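Local coordinates for protein Hpr(Ser) kinase (Coxiella burnetii, PDB 3TQF) that probably phosphorylates a serine of the phosphocarrier protein HPr with ATP and also removes that phosphate again, at residues Arg150-Arg153 / Leu154-Gly158. Residues are numbered along the deposited sequence; the frame is centred on the assembly and turned at random.
Sequences RNHR and LKMEG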
loop_
_atom_site.group_PDB
_atom_site.type_symbol
_atom_site.label_atom_id
_atom_site.label_comp_id
_atom_site.label_asym_id
_atom_site.label_seq_id
_atom_site.Cartn_x
_atom_site.Cartn_y
_atom_site.Cartn_z
ATOM N N ARG A 150 -5.538 -3.776 -16.534
ATOM C CA ARG A 150 -4.533 -4.203 -17.515
ATOM C C ARG A 150 -4.905 -5.548 -18.127
ATOM O O ARG A 150 -4.703 -5.765 -19.319
ATOM C CB ARG A 150 -3.146 -4.278 -16.870
ATOM C CG ARG A 150 -2.602 -2.921 -16.434
ATOM C CD ARG A 150 -1.344 -3.064 -15.621
ATOM N NE ARG A 150 -0.242 -3.555 -16.441
ATOM C CZ ARG A 150 0.814 -4.221 -15.985
ATOM N NH1 ARG A 150 0.942 -4.503 -14.692
ATOM N NH2 ARG A 150 1.749 -4.616 -16.834
ATOM N N ASN A 151 -5.450 -6.441 -17.307
ATOM C CA ASN A 151 -5.965 -7.722 -17.789
ATOM C C ASN A 151 -7.126 -7.527 -18.738
ATOM O O ASN A 151 -7.245 -8.242 -19.734
ATOM C CB ASN A 151 -6.411 -8.623 -16.624
ATOM C CG ASN A 151 -5.368 -9.656 -16.245
ATOM O OD1 ASN A 151 -4.184 -9.494 -16.521
ATOM N ND2 ASN A 151 -5.810 -10.730 -15.612
ATOM N N HIS A 152 -7.985 -6.563 -18.424
ATOM C CA HIS A 152 -9.128 -6.259 -19.276
ATOM C C HIS A 152 -8.677 -5.778 -20.657
ATOM O O HIS A 152 -9.215 -6.214 -21.673
ATOM C CB HIS A 152 -10.044 -5.219 -18.623
ATOM C CG HIS A 152 -11.181 -4.798 -19.496
ATOM N ND1 HIS A 152 -12.325 -5.551 -19.639
ATOM C CD2 HIS A 152 -11.335 -3.721 -20.300
ATOM C CE1 HIS A 152 -13.141 -4.949 -20.487
ATOM N NE2 HIS A 152 -12.563 -3.836 -20.902
ATOM N N ARG A 153 -7.691 -4.888 -20.685
ATOM C CA ARG A 153 -7.174 -4.364 -21.942
ATOM C C ARG A 153 -6.568 -5.468 -22.799
ATOM O O ARG A 153 -6.772 -5.493 -24.012
ATOM C CB ARG A 153 -6.135 -3.275 -21.686
ATOM C CG ARG A 153 -5.423 -2.794 -22.940
ATOM C CD ARG A 153 -4.950 -1.368 -22.794
ATOM N NE ARG A 153 -4.038 -1.006 -23.876
ATOM C CZ ARG A 153 -2.709 -1.044 -23.809
ATOM N NH1 ARG A 153 -2.082 -1.422 -22.699
ATOM N NH2 ARG A 153 -1.996 -0.692 -24.873
ATOM N N LEU A 154 -5.821 -6.374 -22.176
ATOM C CA LEU A 154 -5.294 -7.530 -22.894
ATOM C C LEU A 154 -6.427 -8.391 -23.449
ATOM O O LEU A 154 -6.357 -8.862 -24.581
ATOM C CB LEU A 154 -4.386 -8.369 -21.993
ATOM C CG LEU A 154 -3.022 -7.761 -21.671
ATOM C CD1 LEU A 154 -2.278 -8.646 -20.689
ATOM C CD2 LEU A 154 -2.206 -7.562 -22.939
ATOM N N LYS A 155 -7.473 -8.578 -22.652
ATOM C CA LYS A 155 -8.623 -9.383 -23.064
ATOM C C LYS A 155 -9.376 -8.770 -24.254
ATOM O O LYS A 155 -9.765 -9.482 -25.177
ATOM C CB LYS A 155 -9.573 -9.593 -21.880
ATOM C CG LYS A 155 -10.757 -10.489 -22.207
ATOM C CD LYS A 155 -11.338 -11.172 -20.974
ATOM C CE LYS A 155 -12.371 -12.235 -21.377
ATOM N NZ LYS A 155 -12.734 -13.150 -20.248
HETATM N N MSE A 156 -9.571 -7.453 -24.228
HETATM C CA MSE A 156 -10.229 -6.747 -25.326
HETATM C C MSE A 156 -9.378 -6.779 -26.583
HETATM O O MSE A 156 -9.908 -6.896 -27.684
HETATM C CB MSE A 156 -10.530 -5.291 -24.950
HETATM C CG MSE A 156 -11.621 -5.104 -23.890
HETATM SE SE MSE A 156 -13.297 -6.072 -24.233
HETATM C CE MSE A 156 -12.949 -7.662 -23.164
ATOM N N GLU A 157 -8.062 -6.667 -26.421
ATOM C CA GLU A 157 -7.140 -6.820 -27.545
ATOM C C GLU A 157 -7.136 -8.255 -28.070
ATOM O O GLU A 157 -6.843 -8.487 -29.237
ATOM C CB GLU A 157 -5.728 -6.385 -27.149
ATOM C CG GLU A 157 -5.575 -4.872 -27.098
ATOM C CD GLU A 157 -4.300 -4.416 -26.427
ATOM O OE1 GLU A 157 -3.380 -5.245 -26.248
ATOM O OE2 GLU A 157 -4.217 -3.217 -26.082
ATOM N N GLY A 158 -7.457 -9.206 -27.197
ATOM C CA GLY A 158 -7.618 -10.596 -27.586
ATOM C C GLY A 158 -8.795 -10.810 -28.515
ATOM O O GLY A 158 -8.690 -11.563 -29.486
#
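His152 and Met156, a selenomethionine, meet one helical turn apart, the methylene CG of Met156 lying over a face of the imidazole. Met156 CG stands 3.8 Å from the centroid of the His152 ring and 30° off its normal, which qualifies as a CH-pi contact; its nearest ring atom is His152 NE2, 3.4 Å from Met156 CG. The selenium takes an oblique place, with Met156 SE 4.5 Å from the same centroid. Bends at chi2 (-50°) and chi3 fold the chain back, and Met156 CE ends 3.8 Å from His152 CE1. The imidazole is also held from outside this turn, through a hydrogen bond between ND1 and Tyr118 OH.

Arg153 and Glu157 form the second i to i+4 pair. Glu157 OE2 sits 3.1 Å from Arg153 NE but over the guanidinium face, and the two flat groups are turned 87° apart. With no N-H aimed at the oxygen, this salt bridge rests on charge alone; Arg153 NH1 has another acidic partner in Asp15.

Beneath both pairs runs regular alpha-helical bonding, from Leu154 N to Arg150 O (3.1 Å) through Glu157 N to Arg153 O (3.0 Å). The whole contact belongs to helix 141-165, at the surface of the HPr kinase C-terminal domain. His152 reaches strand 117-123 through Tyr118, and Arg153 meets Asp15 in the loop between strands 10-14 and 17-23, while Asn151 and Leu154 pack on Leu83 of the second subunit, in its helix 80-84.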